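Putative transcriptional regulator (MarR/EmrR family) (Acinetobacter sp. ADP1, PDB 3NRV) probably binds DNA and regulates transcription as a dimeric winged helix-turn-helix protein of the MarR/EmrR family. Local coordinates at residues 58-61 / 62-66; 132-135 / 136-140. All coordinates share one frame; numbering follows the deposited sequence.

Contact 1: residues 58-61 / 62-66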
ATOM      1  N   GLN C  58      -6.163 -16.135  -1.365  1.00 27.27           N
ATOM      2  CA  GLN C  58      -7.372 -15.329  -1.167  1.00 29.52           C
ATOM      3  C   GLN C  58      -7.353 -14.577   0.172  1.00 29.61           C
ATOM      4  O   GLN C  58      -7.623 -13.384   0.237  1.00 29.66           O
ATOM      5  CB  GLN C  58      -8.631 -16.205  -1.206  1.00 28.19           C
ATOM      6  CG  GLN C  58      -9.926 -15.415  -1.033  1.00 37.10           C
ATOM      7  CD  GLN C  58     -10.195 -14.481  -2.197  1.00 54.58           C
ATOM      8  OE1 GLN C  58     -10.156 -13.252  -2.057  1.00 57.11           O
ATOM      9  NE2 GLN C  58     -10.468 -15.058  -3.360  1.00 53.12           N
ATOM     10  N   LYS C  59      -7.072 -15.294   1.249  1.00 28.61           N
ATOM     11  CA  LYS C  59      -7.067 -14.657   2.566  1.00 26.12           C
ATOM     12  C   LYS C  59      -5.997 -13.552   2.679  1.00 26.24           C
ATOM     13  O   LYS C  59      -6.251 -12.492   3.257  1.00 25.77           O
ATOM     14  CB  LYS C  59      -6.909 -15.694   3.684  1.00 27.49           C
ATOM     15  CG  LYS C  59      -6.916 -15.068   5.076  1.00 34.10           C
ATOM     16  CD  LYS C  59      -6.961 -16.126   6.174  1.00 35.58           C
ATOM     17  CE  LYS C  59      -7.030 -15.487   7.554  1.00 49.00           C
ATOM     18  NZ  LYS C  59      -7.348 -16.514   8.601  1.00 44.60           N
ATOM     19  N   ILE C  60      -4.813 -13.789   2.109  1.00 25.54           N
ATOM     20  CA  ILE C  60      -3.749 -12.779   2.166  1.00 29.33           C
ATOM     21  C   ILE C  60      -4.179 -11.530   1.381  1.00 29.99           C
ATOM     22  O   ILE C  60      -4.021 -10.396   1.842  1.00 27.07           O
ATOM     23  CB  ILE C  60      -2.393 -13.348   1.652  1.00 26.85           C
ATOM     24  CG1 ILE C  60      -1.919 -14.505   2.540  1.00 23.68           C
ATOM     25  CG2 ILE C  60      -1.320 -12.264   1.578  1.00 21.73           C
ATOM     26  CD1 ILE C  60      -0.891 -15.400   1.849  1.00 26.03           C
ATOM     27  N   SER C  61      -4.767 -11.743   0.207  1.00 26.19           N
ATOM     28  CA  SER C  61      -5.277 -10.637  -0.603  1.00 24.81           C
ATOM     29  C   SER C  61      -6.375  -9.846   0.112  1.00 29.16           C
ATOM     30  O   SER C  61      -6.395  -8.608   0.084  1.00 28.70           O
ATOM     31  CB  SER C  61      -5.791 -11.169  -1.960  1.00 32.02           C
ATOM     32  OG  SER C  61      -6.385 -10.142  -2.727  1.00 31.00           O
ATOM     33  N   ASP C  62      -7.287 -10.563   0.757  1.00 30.06           N
ATOM     34  CA  ASP C  62      -8.382  -9.925   1.474  1.00 31.42           C
ATOM     35  C   ASP C  62      -7.825  -9.032   2.572  1.00 38.39           C
ATOM     36  O   ASP C  62      -8.303  -7.911   2.777  1.00 33.23           O
ATOM     37  CB  ASP C  62      -9.313 -10.967   2.096  1.00 31.46           C
ATOM     38  CG  ASP C  62     -10.163 -11.680   1.062  1.00 45.62           C
ATOM     39  OD1 ASP C  62     -10.222 -11.203  -0.094  1.00 40.36           O
ATOM     40  OD2 ASP C  62     -10.775 -12.719   1.409  1.00 46.13           O
ATOM     41  N   ILE C  63      -6.809  -9.533   3.270  1.00 27.32           N
ATOM     42  CA  ILE C  63      -6.200  -8.784   4.363  1.00 31.88           C
ATOM     43  C   ILE C  63      -5.414  -7.563   3.894  1.00 32.00           C
ATOM     44  O   ILE C  63      -5.537  -6.485   4.480  1.00 33.23           O
ATOM     45  CB  ILE C  63      -5.313  -9.687   5.249  1.00 29.95           C
ATOM     46  CG1 ILE C  63      -6.187 -10.722   5.973  1.00 27.44           C
ATOM     47  CG2 ILE C  63      -4.533  -8.849   6.242  1.00 29.86           C
ATOM     48  CD1 ILE C  63      -5.403 -11.865   6.648  1.00 30.33           C
ATOM     49  N   LEU C  64      -4.618  -7.721   2.839  1.00 27.17           N
ATOM     50  CA  LEU C  64      -3.705  -6.659   2.428  1.00 26.31           C
ATOM     51  C   LEU C  64      -4.316  -5.642   1.454  1.00 28.77           C
ATOM     52  O   LEU C  64      -3.848  -4.506   1.371  1.00 27.50           O
ATOM     53  CB  LEU C  64      -2.428  -7.253   1.810  1.00 26.60           C
ATOM     54  CG  LEU C  64      -1.567  -8.118   2.743  1.00 27.11           C
ATOM     55  CD1 LEU C  64      -0.321  -8.627   1.987  1.00 25.78           C
ATOM     56  CD2 LEU C  64      -1.154  -7.340   3.994  1.00 25.92           C
ATOM     57  N   GLY C  65      -5.322  -6.067   0.688  1.00 28.89           N
ATOM     58  CA  GLY C  65      -5.843  -5.245  -0.391  1.00 27.37           C
ATOM     59  C   GLY C  65      -5.069  -5.320  -1.699  1.00 34.08           C
ATOM     60  O   GLY C  65      -5.413  -4.635  -2.671  1.00 31.35           O
ATOM     61  N   LEU C  66      -4.002  -6.114  -1.735  1.00 30.34           N
ATOM     62  CA  LEU C  66      -3.317  -6.349  -3.002  1.00 33.35           C
ATOM     63  C   LEU C  66      -4.095  -7.423  -3.717  1.00 31.46           C
ATOM     64  O   LEU C  66      -4.579  -8.344  -3.071  1.00 27.32           O
ATOM     65  CB  LEU C  66      -1.883  -6.831  -2.783  1.00 33.13           C
ATOM     66  CG  LEU C  66      -0.856  -5.805  -2.307  1.00 38.35           C
ATOM     67  CD1 LEU C  66       0.447  -6.491  -1.927  1.00 34.35           C
ATOM     68  CD2 LEU C  66      -0.623  -4.756  -3.378  1.00 34.30           C
TER
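The amides of Asp62, Ile63, Leu64 and Gly65 each bond to the carbonyl four residues earlier, from Gln58 to Ser61, carrying helix 57-64 to its C-terminus. In the last of these bonds Gly65 N lies 2.8 Å from Ser61 O. Gly65 then leaves the helical conformation with a positive phi of 83°, readily adopted by glycine. This is a worked example of a helix ended by glycine, with a serine joining the residue beyond it to the last turn. Placed opposite its own backbone N (chi1 175°), the hydroxyl OG of Ser61 donates to Leu66 O at 2.6 Å. It arrives in the carbonyl plane at a C=O...O angle of 151°, so this buried side chain ties the outgoing chain back to the helix.

On the apolar face, Ile60 and Leu64 run side by side in the same direction, the branch methyl CG2 of Ile60 meeting Leu64 CD1 at 3.8 Å. Elsewhere the extended Lys59 chain slants over Ile63, with its CG 3.9 Å from Ile63 CD1, before its NZ reaches Ser53 O.

Helix 57-64 is the first of the two helices of the helix-turn-helix. Ile60 and Ser61 pack against Val71 of helix 68-80, the probable recognition helix, whereas Leu64 packs on Ile45 and Val48 of helix 40-51, whose Arg44 also bonds to Leu64 O. Lys23 of the second subunit donates to Asp62 O, linking this helix to the other half of the dimer.

Contact 2: residues 132-135 / 136-140; sequences DQLF and ILLKK
Leu134 and Leu138, one turn apart on helix 128-146, join through both backbone and side chains. Leu138 N bonds to Leu134 O at 3.0 Å. Equivalent bonds run from Ile136 to Asp132, Leu137 to Gln133 and Lys139 to Phe135, a regular alpha-helical course with no break.

The same two leucines make the apolar pair. The Leu134 side chain is angled across that of Leu138, its CG 4.0 Å from Leu138 CD1, while its CD1 meets both CG and CD1 of the same partner.

One residue earlier, a bent polar chain packs on a leucine by van der Waals contact. Gln133 turns at its second torsion (chi2 68°) and folds its amide back over Leu137. Its OE1 thereby lies 3.5 Å from Leu137 CG, and its CG comes 3.9 Å from Leu137 CD1, so both its CG and its amide touch the leucine.

The carboxylate of Asp132 forms a salt bridge with Arg11 of the second subunit.

At the interface Leu134 packs on Leu141, Gln133 on Leu137 and Leu137 on Phe126, all three partners belonging to the second subunit. Helix 128-146 thus pairs with its own counterpart, consistent with the helical dimerisation region of MarR proteins.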
ATOM      1  N   ASP C 132      -6.397   6.697  18.737  1.00 29.73           N
ATOM      2  CA  ASP C 132      -7.707   6.012  18.751  1.00 27.06           C
ATOM      3  C   ASP C 132      -8.639   6.553  17.665  1.00 27.70           C
ATOM      4  O   ASP C 132      -9.300   5.788  16.942  1.00 27.36           O
ATOM      5  CB  ASP C 132      -8.398   6.124  20.121  1.00 29.29           C
ATOM      6  CG  ASP C 132      -7.768   5.219  21.176  1.00 39.63           C
ATOM      7  OD1 ASP C 132      -7.032   4.274  20.821  1.00 40.73           O
ATOM      8  OD2 ASP C 132      -8.013   5.456  22.377  1.00 44.35           O
ATOM      9  N   GLN C 133      -8.691   7.875  17.557  1.00 26.82           N
ATOM     10  CA  GLN C 133      -9.501   8.518  16.535  1.00 27.47           C
ATOM     11  C   GLN C 133      -9.083   8.070  15.122  1.00 26.31           C
ATOM     12  O   GLN C 133      -9.932   7.858  14.255  1.00 25.57           O
ATOM     13  CB  GLN C 133      -9.380  10.034  16.648  1.00 34.59           C
ATOM     14  CG  GLN C 133     -10.142  10.807  15.592  1.00 34.84           C
ATOM     15  CD  GLN C 133     -11.641  10.694  15.742  1.00 41.46           C
ATOM     16  OE1 GLN C 133     -12.249   9.694  15.347  1.00 46.28           O
ATOM     17  NE2 GLN C 133     -12.252  11.727  16.300  1.00 39.69           N
ATOM     18  N   LEU C 134      -7.775   7.941  14.902  1.00 26.43           N
ATOM     19  CA  LEU C 134      -7.256   7.510  13.596  1.00 25.66           C
ATOM     20  C   LEU C 134      -7.782   6.121  13.209  1.00 24.45           C
ATOM     21  O   LEU C 134      -8.313   5.934  12.110  1.00 26.46           O
ATOM     22  CB  LEU C 134      -5.716   7.506  13.594  1.00 24.23           C
ATOM     23  CG  LEU C 134      -5.076   7.040  12.276  1.00 21.55           C
ATOM     24  CD1 LEU C 134      -5.498   7.964  11.106  1.00 23.43           C
ATOM     25  CD2 LEU C 134      -3.557   6.959  12.407  1.00 26.57           C
ATOM     26  N   PHE C 135      -7.633   5.140  14.105  1.00 23.91           N
ATOM     27  CA  PHE C 135      -8.102   3.781  13.805  1.00 23.53           C
ATOM     28  C   PHE C 135      -9.600   3.719  13.534  1.00 26.61           C
ATOM     29  O   PHE C 135     -10.066   2.976  12.673  1.00 26.54           O
ATOM     30  CB  PHE C 135      -7.678   2.781  14.891  1.00 28.38           C
ATOM     31  CG  PHE C 135      -6.191   2.542  14.930  1.00 30.27           C
ATOM     32  CD1 PHE C 135      -5.568   1.840  13.901  1.00 30.95           C
ATOM     33  CD2 PHE C 135      -5.414   3.044  15.965  1.00 29.87           C
ATOM     34  CE1 PHE C 135      -4.203   1.626  13.910  1.00 32.28           C
ATOM     35  CE2 PHE C 135      -4.037   2.837  15.990  1.00 31.80           C
ATOM     36  CZ  PHE C 135      -3.424   2.126  14.964  1.00 30.72           C
ATOM     37  N   ILE C 136     -10.360   4.516  14.263  1.00 23.03           N
ATOM     38  CA  ILE C 136     -11.796   4.546  14.059  1.00 24.88           C
ATOM     39  C   ILE C 136     -12.159   5.114  12.683  1.00 26.05           C
ATOM     40  O   ILE C 136     -12.974   4.541  11.957  1.00 25.28           O
ATOM     41  CB  ILE C 136     -12.497   5.350  15.192  1.00 26.04           C
ATOM     42  CG1 ILE C 136     -12.473   4.522  16.485  1.00 26.96           C
ATOM     43  CG2 ILE C 136     -13.935   5.702  14.788  1.00 25.87           C
ATOM     44  CD1 ILE C 136     -12.653   5.359  17.762  1.00 30.61           C
ATOM     45  N   LEU C 137     -11.544   6.230  12.317  1.00 26.11           N
ATOM     46  CA  LEU C 137     -11.851   6.849  11.024  1.00 25.25           C
ATOM     47  C   LEU C 137     -11.404   5.979   9.841  1.00 25.16           C
ATOM     48  O   LEU C 137     -12.115   5.878   8.855  1.00 27.36           O
ATOM     49  CB  LEU C 137     -11.250   8.255  10.919  1.00 26.84           C
ATOM     50  CG  LEU C 137     -11.834   9.258  11.928  1.00 35.58           C
ATOM     51  CD1 LEU C 137     -11.129  10.619  11.817  1.00 34.55           C
ATOM     52  CD2 LEU C 137     -13.323   9.413  11.721  1.00 31.08           C
ATOM     53  N   LEU C 138     -10.247   5.335   9.944  1.00 24.01           N
ATOM     54  CA  LEU C 138      -9.811   4.429   8.875  1.00 24.18           C
ATOM     55  C   LEU C 138     -10.788   3.263   8.716  1.00 27.69           C
ATOM     56  O   LEU C 138     -11.096   2.826   7.608  1.00 26.40           O
ATOM     57  CB  LEU C 138      -8.394   3.907   9.125  1.00 22.59           C
ATOM     58  CG  LEU C 138      -7.293   4.987   9.183  1.00 28.82           C
ATOM     59  CD1 LEU C 138      -5.921   4.385   9.470  1.00 24.34           C
ATOM     60  CD2 LEU C 138      -7.266   5.815   7.909  1.00 30.35           C
ATOM     61  N   LYS C 139     -11.285   2.761   9.835  1.00 27.00           N
ATOM     62  CA  LYS C 139     -12.223   1.655   9.773  1.00 28.58           C
ATOM     63  C   LYS C 139     -13.553   2.104   9.160  1.00 28.13           C
ATOM     64  O   LYS C 139     -14.148   1.388   8.344  1.00 28.36           O
ATOM     65  CB  LYS C 139     -12.415   1.026  11.152  1.00 30.37           C
ATOM     66  CG  LYS C 139     -13.368  -0.154  11.126  1.00 37.51           C
ATOM     67  CD  LYS C 139     -13.346  -0.903  12.454  1.00 44.56           C
ATOM     68  CE  LYS C 139     -12.152  -1.841  12.556  1.00 52.59           C
ATOM     69  NZ  LYS C 139     -12.211  -2.908  11.523  1.00 54.21           N
ATOM     70  N   LYS C 140     -14.006   3.303   9.515  1.00 28.39           N
ATOM     71  CA  LYS C 140     -15.171   3.877   8.822  1.00 30.23           C
ATOM     72  C   LYS C 140     -14.955   3.972   7.311  1.00 32.79           C
ATOM     73  O   LYS C 140     -15.846   3.630   6.524  1.00 29.74           O
ATOM     74  CB  LYS C 140     -15.539   5.256   9.370  1.00 31.87           C
ATOM     75  CG  LYS C 140     -16.359   5.212  10.642  1.00 39.66           C
ATOM     76  CD  LYS C 140     -16.845   6.596  11.050  1.00 41.91           C
ATOM     77  CE  LYS C 140     -17.723   7.224   9.972  1.00 43.21           C
ATOM     78  NZ  LYS C 140     -18.989   7.778  10.530  1.00 40.59           N
TER

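Overall arrangement
Contacts 1 and 2 lie in series along the chain, contact 1 in the helix-turn-helix and contact 2 on the C-terminal helix. The centre of contact 1 lies about 9 Å from the centre of the chain, that of contact 2 about 18 Å. Their centres are about 20 Å apart and their nearest atoms about 10 Å, so they do not touch. What they share is the second subunit, which reaches both: through a hydrogen bond from Lys23 and packing of Asn22 on Leu66 at residues 58-66, and through leucine packing and a salt bridge at residues 132-140. This is consistent with a dimer in which the two regions are structurally coupled.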